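Side-chain contacts in microcompartments protein (Halothece sp. PCC 7418, PDB 5VGU), which probably forms hexameric tiles of the beta-carboxysome shell, and can, as CcmK4, combine with the related CcmK3 into mixed hexamers: residues A[36-39]-A[43-46]; A[45-48]-A[53-56]; A[60-65]-A[71-76]. All blocks are in the same frame, centred on the assembly; numbering follows the deposited sequence.

All three contacts belong to the one BMC domain and to its four-stranded antiparallel sheet. They follow one another along the chain: interaction 1 zips up the hairpin of strands 30-39 and 42-49, interaction 2 starts further along strand 42-49 and seats the beginning of helix 51-65, and interaction 3 packs the last turns of that helix on strand 72-79. Interactions 1 and 2 share Ile45 and Ile46, yet their centres lie about 15 Å apart; interaction 3 is centred about 13 Å from each. Interactions 1 and 3 both reach a neighbouring subunit, so sheet and helix packing inside the chain run directly into the joints of the hexamer.

Interaction 1 (A[36-39]-A[43-46]); sequences IRAG and FTII
Ile36 and Thr44 sit opposite each other as an antiparallel hydrogen-bonded pair, and the contact is tightest here. Ile36 N gives its hydrogen to Thr44 O at 2.8 Å, and Thr44 N returns a bond to Ile36 O at 2.9 Å. The same Ile36 O also takes a CA-H contact from Phe43 CA, 3.3 Å away. The two beta-branched side chains rise side by side from this backbone clasp, CB of Ile36 4.0 Å from CB of Thr44. With chi1 at -44°, Thr44 OG1 lies beside its own backbone N, on the side where Ala38 CB approaches to 4.1 Å; the hydroxyl is satisfied by a hydrogen bond to Glu10 OE1. Ile46 extends the patch, its CD1 reaching Ile36 CG1 at 4.1 Å. The strands form the beta hairpin of the BMC fold, whose turn in related shell proteins lines the central pore of the hexamer. Phe14 of a neighbouring subunit packs on Ile36 and Thr44, so this side is closed from outside the chain as well.

On the other face of the sheet, Arg37 and Phe43 make a looser, non-hydrogen-bonded pair. Only the root of the arginine touches: Arg37 CG meets Phe43 CE2 obliquely at 3.8 Å. Beyond CG the chain bends at chi3 (-57°) and carries the guanidinium, its plane 50° from the ring, away from Phe43; Arg37 stays partly exposed, although Ile36 and Ala38 of another subunit pack on Arg37 and Phe43. Meanwhile the Phe43 ring stacks edge-to-face with Phe14 of its own chain.

Interaction 2 (A[45-48]-A[53-56]); sequences IIIR and EVKT
Val54 gives up more surface than any other residue in this contact, and it does so by straddling Ile47 and Arg48 with its two methyl groups. One branch, CG1, stands anti to the valine's backbone N (chi1 170°) and meets Ile47 CD1 at 4.1 Å. The other, CG2, rests on the main chain of the strand, 4.1 Å from Arg48 C. Ile47 comes from the opposite direction: at chi1 55° its CG1 lies between the backbone N and carbonyl carbon, and the extended chain carries CD1 past the valine, so that the two side chains slide alongside one another. No hydrogen bond crosses; apolar packing is what the two segments share. The strand here runs almost directly into the helix, opening the split beta-alpha-beta unit of the ferredoxin-like BMC fold, in which strand 5-12 lies between the two parallel strands the helix connects. Met24 of helix 14-27 touches Ile47, and Ala5 touches Val54, so the pair is buried between both helices and the sheet.

Arg48 takes part through its backbone, its CA 6.8 Å from that of Val54, while its CB points away from the helix. On that far side the buried guanidinium is held by many acceptors: NE by Ala5 O, NH2 by the carbonyls of Ser2 and Asp4, and NH1 by Ile92 O together with a salt bridge to Glu87.

Interaction 3 (A[60-65]-A[71-76]); sequences AGIHAV and AALETW
At chi1 66° Trp76 holds its CG between the backbone N and carbonyl carbon, which turns a face of the indole toward Ile62, while Ile62, extended at chi2 167°, brings CD1 over that face, on the NE1-CE2 side. Here the second half of the split beta-alpha-beta unit of the BMC fold closes, the helix end packing on the strand that follows. The methyl CD1 of Ile62 makes a CH-pi contact, 3.6 Å from the centroid of the five-membered ring of Trp76 and 16° off its normal. The indole also meets the ring of Tyr69 of a neighbouring subunit.

Three residues earlier in the strand, the side chain of Leu73 crosses that of Ile62 at a slant, its CD2 3.8 Å from Ile62 CG2. Leu73 and Trp76 can both face the helix because Glu74 and Thr75 form a classic beta bulge opposite Glu10. Val65 CG1 lies where the loop runs into the strand, 3.8 Å from Leu73 N and 3.9 Å from Ala71 CB. Its side chain also packs on Ala20 of helix 14-27. Just ahead of the strand, in the loop, the methyl CB of Ala71 lies 3.6 Å from Val65 O.

Interaction 1 (A[36-39]-A[43-46])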
loop_
_atom_site.group_PDB
_atom_site.type_symbol
_atom_site.label_atom_id
_atom_site.label_comp_id
_atom_site.label_asym_id
_atom_site.label_seq_id
_atom_site.Cartn_x
_atom_site.Cartn_y
_atom_site.Cartn_z
ATOM N N ILE A 36 8.049 -1.894 -10.872
ATOM C CA ILE A 36 7.706 -1.714 -9.464
ATOM C C ILE A 36 6.417 -0.911 -9.375
ATOM O O ILE A 36 6.298 0.139 -10.007
ATOM C CB ILE A 36 8.806 -0.966 -8.671
ATOM C CG1 ILE A 36 10.197 -1.531 -8.932
ATOM C CG2 ILE A 36 8.480 -0.981 -7.172
ATOM C CD1 ILE A 36 11.320 -0.694 -8.278
ATOM N N ARG A 37 5.475 -1.369 -8.548
ATOM C CA ARG A 37 4.393 -0.506 -8.078
ATOM C C ARG A 37 4.929 0.310 -6.917
ATOM O O ARG A 37 5.129 -0.227 -5.824
ATOM C CB ARG A 37 3.194 -1.324 -7.608
ATOM C CG ARG A 37 2.550 -2.154 -8.642
ATOM C CD ARG A 37 1.193 -2.644 -8.116
ATOM N NE ARG A 37 1.351 -3.375 -6.862
ATOM C CZ ARG A 37 0.346 -3.843 -6.127
ATOM N NH1 ARG A 37 -0.914 -3.656 -6.510
ATOM N NH2 ARG A 37 0.605 -4.499 -5.004
ATOM N N ALA A 38 5.167 1.600 -7.141
ATOM C CA ALA A 38 5.856 2.419 -6.159
ATOM C C ALA A 38 4.918 2.995 -5.117
ATOM O O ALA A 38 5.395 3.556 -4.119
ATOM C CB ALA A 38 6.628 3.554 -6.846
ATOM N N GLY A 39 3.618 2.837 -5.309
ATOM C CA GLY A 39 2.611 3.511 -4.524
ATOM C C GLY A 39 2.216 4.842 -5.139
ATOM O O GLY A 39 2.918 5.413 -5.979
ATOM N N PHE A 43 4.555 4.068 -11.118
ATOM C CA PHE A 43 5.078 2.802 -11.607
ATOM C C PHE A 43 6.488 3.048 -12.127
ATOM O O PHE A 43 6.738 4.047 -12.809
ATOM C CB PHE A 43 4.207 2.218 -12.708
ATOM C CG PHE A 43 2.831 1.801 -12.239
ATOM C CD1 PHE A 43 1.815 2.720 -12.132
ATOM C CD2 PHE A 43 2.588 0.493 -11.887
ATOM C CE1 PHE A 43 0.564 2.347 -11.687
ATOM C CE2 PHE A 43 1.318 0.103 -11.459
ATOM C CZ PHE A 43 0.318 1.033 -11.358
ATOM N N THR A 44 7.403 2.153 -11.775
ATOM C CA THR A 44 8.804 2.229 -12.168
ATOM C C THR A 44 9.118 1.083 -13.117
ATOM O O THR A 44 8.746 -0.060 -12.848
ATOM C CB THR A 44 9.744 2.129 -10.943
ATOM O OG1 THR A 44 9.260 2.940 -9.869
ATOM C CG2 THR A 44 11.153 2.533 -11.283
ATOM N N ILE A 45 9.849 1.359 -14.195
ATOM C CA ILE A 45 10.349 0.286 -15.044
ATOM C C ILE A 45 11.871 0.364 -15.072
ATOM O O ILE A 45 12.456 1.435 -14.898
ATOM C CB ILE A 45 9.771 0.316 -16.472
ATOM C CG1 ILE A 45 9.848 1.734 -17.080
ATOM C CG2 ILE A 45 8.332 -0.229 -16.462
ATOM C CD1 ILE A 45 9.446 1.790 -18.532
ATOM N N ILE A 46 12.501 -0.788 -15.314
ATOM C CA ILE A 46 13.953 -0.941 -15.273
ATOM C C ILE A 46 14.391 -1.655 -16.545
ATOM O O ILE A 46 13.904 -2.750 -16.857
ATOM C CB ILE A 46 14.426 -1.724 -14.034
ATOM C CG1 ILE A 46 13.980 -1.013 -12.741
ATOM C CG2 ILE A 46 15.932 -1.873 -14.045
ATOM C CD1 ILE A 46 12.680 -1.516 -12.217
#

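Interaction 2 (A[45-48]-A[53-56])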
loop_
_atom_site.group_PDB
_atom_site.type_symbol
_atom_site.label_atom_id
_atom_site.label_comp_id
_atom_site.label_asym_id
_atom_site.label_seq_id
_atom_site.Cartn_x
_atom_site.Cartn_y
_atom_site.Cartn_z
ATOM N N ILE A 45 9.849 1.359 -14.195
ATOM C CA ILE A 45 10.349 0.286 -15.044
ATOM C C ILE A 45 11.871 0.364 -15.072
ATOM O O ILE A 45 12.456 1.435 -14.898
ATOM C CB ILE A 45 9.771 0.316 -16.472
ATOM C CG1 ILE A 45 9.848 1.734 -17.080
ATOM C CG2 ILE A 45 8.332 -0.229 -16.462
ATOM C CD1 ILE A 45 9.446 1.790 -18.532
ATOM N N ILE A 46 12.501 -0.788 -15.314
ATOM C CA ILE A 46 13.953 -0.941 -15.273
ATOM C C ILE A 46 14.391 -1.655 -16.545
ATOM O O ILE A 46 13.904 -2.750 -16.857
ATOM C CB ILE A 46 14.426 -1.724 -14.034
ATOM C CG1 ILE A 46 13.980 -1.013 -12.741
ATOM C CG2 ILE A 46 15.932 -1.873 -14.045
ATOM C CD1 ILE A 46 12.680 -1.516 -12.217
ATOM N N ILE A 47 15.349 -1.069 -17.246
ATOM C CA ILE A 47 15.924 -1.697 -18.424
ATOM C C ILE A 47 17.414 -1.892 -18.175
ATOM O O ILE A 47 18.025 -1.181 -17.379
ATOM C CB ILE A 47 15.708 -0.898 -19.732
ATOM C CG1 ILE A 47 16.243 0.531 -19.591
ATOM C CG2 ILE A 47 14.253 -0.880 -20.120
ATOM C CD1 ILE A 47 16.305 1.303 -20.900
ATOM N N ARG A 48 17.988 -2.868 -18.878
ATOM C CA ARG A 48 19.421 -3.122 -18.872
ATOM C C ARG A 48 19.927 -3.230 -20.298
ATOM O O ARG A 48 19.217 -3.697 -21.199
ATOM C CB ARG A 48 19.771 -4.411 -18.141
ATOM C CG ARG A 48 19.296 -4.459 -16.676
ATOM C CD ARG A 48 20.014 -3.429 -15.776
ATOM N NE ARG A 48 21.443 -3.681 -15.691
ATOM C CZ ARG A 48 22.038 -4.534 -14.867
ATOM N NH1 ARG A 48 21.346 -5.260 -14.000
ATOM N NH2 ARG A 48 23.356 -4.680 -14.928
ATOM N N GLU A 53 23.063 2.071 -25.674
ATOM C CA GLU A 53 21.723 1.609 -26.012
ATOM C C GLU A 53 20.708 2.031 -24.946
ATOM O O GLU A 53 19.578 2.394 -25.272
ATOM C CB GLU A 53 21.739 0.097 -26.205
ATOM C CG GLU A 53 22.656 -0.366 -27.329
ATOM C CD GLU A 53 22.130 -0.006 -28.703
ATOM O OE1 GLU A 53 20.921 0.277 -28.840
ATOM O OE2 GLU A 53 22.933 -0.033 -29.654
ATOM N N VAL A 54 21.103 2.034 -23.673
ATOM C CA VAL A 54 20.205 2.519 -22.624
ATOM C C VAL A 54 19.918 4.004 -22.807
ATOM O O VAL A 54 18.792 4.462 -22.586
ATOM C CB VAL A 54 20.794 2.205 -21.236
ATOM C CG1 VAL A 54 19.996 2.908 -20.118
ATOM C CG2 VAL A 54 20.810 0.709 -21.025
ATOM N N LYS A 55 20.919 4.786 -23.232
ATOM C CA LYS A 55 20.669 6.208 -23.482
ATOM C C LYS A 55 19.628 6.396 -24.577
ATOM O O LYS A 55 18.683 7.180 -24.429
ATOM C CB LYS A 55 21.972 6.923 -23.855
ATOM C CG LYS A 55 22.909 7.137 -22.695
ATOM C CD LYS A 55 24.270 7.682 -23.172
ATOM C CE LYS A 55 24.150 9.065 -23.814
ATOM N NZ LYS A 55 25.460 9.546 -24.331
ATOM N N THR A 56 19.792 5.679 -25.686
ATOM C CA THR A 56 18.852 5.786 -26.797
ATOM C C THR A 56 17.458 5.335 -26.384
ATOM O O THR A 56 16.456 5.979 -26.729
ATOM C CB THR A 56 19.354 4.954 -27.973
ATOM O OG1 THR A 56 20.621 5.465 -28.388
ATOM C CG2 THR A 56 18.381 4.990 -29.128
#

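Interaction 3 (A[60-65]-A[71-76])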
loop_
_atom_site.group_PDB
_atom_site.type_symbol
_atom_site.label_atom_id
_atom_site.label_comp_id
_atom_site.label_asym_id
_atom_site.label_seq_id
_atom_site.Cartn_x
_atom_site.Cartn_y
_atom_site.Cartn_z
ATOM N N ALA A 60 13.745 7.606 -26.032
ATOM C CA ALA A 60 12.496 7.185 -26.652
ATOM C C ALA A 60 11.405 6.975 -25.602
ATOM O O ALA A 60 10.237 7.321 -25.830
ATOM C CB ALA A 60 12.723 5.908 -27.456
ATOM N N GLY A 61 11.768 6.393 -24.455
ATOM C CA GLY A 61 10.794 6.185 -23.395
ATOM C C GLY A 61 10.257 7.487 -22.827
ATOM O O GLY A 61 9.057 7.623 -22.574
ATOM N N ILE A 62 11.137 8.457 -22.614
ATOM C CA ILE A 62 10.717 9.766 -22.116
ATOM C C ILE A 62 9.717 10.398 -23.074
ATOM O O ILE A 62 8.675 10.922 -22.669
ATOM C CB ILE A 62 11.953 10.662 -21.894
ATOM C CG1 ILE A 62 12.733 10.195 -20.658
ATOM C CG2 ILE A 62 11.567 12.143 -21.794
ATOM C CD1 ILE A 62 14.090 10.803 -20.545
ATOM N N HIS A 63 10.025 10.365 -24.370
ATOM C CA HIS A 63 9.113 10.950 -25.342
ATOM C C HIS A 63 7.812 10.170 -25.449
ATOM O O HIS A 63 6.764 10.771 -25.690
ATOM C CB HIS A 63 9.826 11.071 -26.685
ATOM C CG HIS A 63 10.830 12.183 -26.694
ATOM N ND1 HIS A 63 12.082 12.054 -26.129
ATOM C CD2 HIS A 63 10.744 13.459 -27.135
ATOM C CE1 HIS A 63 12.734 13.197 -26.246
ATOM N NE2 HIS A 63 11.947 14.065 -26.857
ATOM N N ALA A 64 7.839 8.851 -25.228
ATOM C CA ALA A 64 6.616 8.066 -25.339
ATOM C C ALA A 64 5.640 8.362 -24.210
ATOM O O ALA A 64 4.429 8.156 -24.377
ATOM C CB ALA A 64 6.920 6.570 -25.352
ATOM N N VAL A 65 6.127 8.816 -23.049
ATOM C CA VAL A 65 5.200 9.068 -21.951
ATOM C C VAL A 65 4.143 10.091 -22.368
ATOM O O VAL A 65 2.973 9.982 -21.985
ATOM C CB VAL A 65 5.945 9.514 -20.679
ATOM C CG1 VAL A 65 4.948 9.901 -19.620
ATOM C CG2 VAL A 65 6.862 8.396 -20.151
ATOM N N ALA A 71 -0.749 10.812 -18.648
ATOM C CA ALA A 71 0.464 10.315 -18.020
ATOM C C ALA A 71 1.411 11.460 -17.688
ATOM O O ALA A 71 1.454 12.484 -18.371
ATOM C CB ALA A 71 1.175 9.315 -18.931
ATOM N N ALA A 72 2.205 11.261 -16.647
ATOM C CA ALA A 72 3.260 12.203 -16.307
ATOM C C ALA A 72 4.553 11.448 -16.066
ATOM O O ALA A 72 4.565 10.372 -15.454
ATOM C CB ALA A 72 2.912 13.048 -15.064
ATOM N N LEU A 73 5.633 12.015 -16.564
ATOM C CA LEU A 73 6.964 11.508 -16.281
ATOM C C LEU A 73 7.420 12.123 -14.961
ATOM O O LEU A 73 7.540 13.348 -14.857
ATOM C CB LEU A 73 7.918 11.871 -17.416
ATOM C CG LEU A 73 9.384 11.552 -17.157
ATOM C CD1 LEU A 73 9.580 10.048 -17.090
ATOM C CD2 LEU A 73 10.267 12.199 -18.213
ATOM N N GLU A 74 7.660 11.287 -13.950
ATOM C CA GLU A 74 8.049 11.814 -12.642
ATOM C C GLU A 74 9.558 11.884 -12.449
ATOM O O GLU A 74 10.057 12.860 -11.880
ATOM C CB GLU A 74 7.435 10.961 -11.524
ATOM C CG GLU A 74 5.920 10.901 -11.571
ATOM C CD GLU A 74 5.278 12.181 -11.043
ATOM O OE1 GLU A 74 5.998 13.166 -10.772
ATOM O OE2 GLU A 74 4.048 12.197 -10.901
ATOM N N THR A 75 10.301 10.861 -12.865
ATOM C CA THR A 75 11.715 10.777 -12.498
ATOM C C THR A 75 12.356 9.667 -13.317
ATOM O O THR A 75 11.683 8.715 -13.728
ATOM C CB THR A 75 11.874 10.539 -10.974
ATOM O OG1 THR A 75 13.259 10.421 -10.598
ATOM C CG2 THR A 75 11.088 9.288 -10.525
ATOM N N TRP A 76 13.648 9.821 -13.596
ATOM C CA TRP A 76 14.385 8.805 -14.341
ATOM C C TRP A 76 15.875 8.970 -14.071
ATOM O O TRP A 76 16.339 10.023 -13.622
ATOM C CB TRP A 76 14.096 8.876 -15.854
ATOM C CG TRP A 76 14.599 10.132 -16.519
ATOM C CD1 TRP A 76 13.909 11.305 -16.686
ATOM C CD2 TRP A 76 15.881 10.334 -17.128
ATOM N NE1 TRP A 76 14.693 12.224 -17.362
ATOM C CE2 TRP A 76 15.903 11.648 -17.638
ATOM C CE3 TRP A 76 17.011 9.530 -17.293
ATOM C CZ2 TRP A 76 17.015 12.175 -18.282
ATOM C CZ3 TRP A 76 18.116 10.060 -17.940
ATOM C CH2 TRP A 76 18.103 11.367 -18.427
#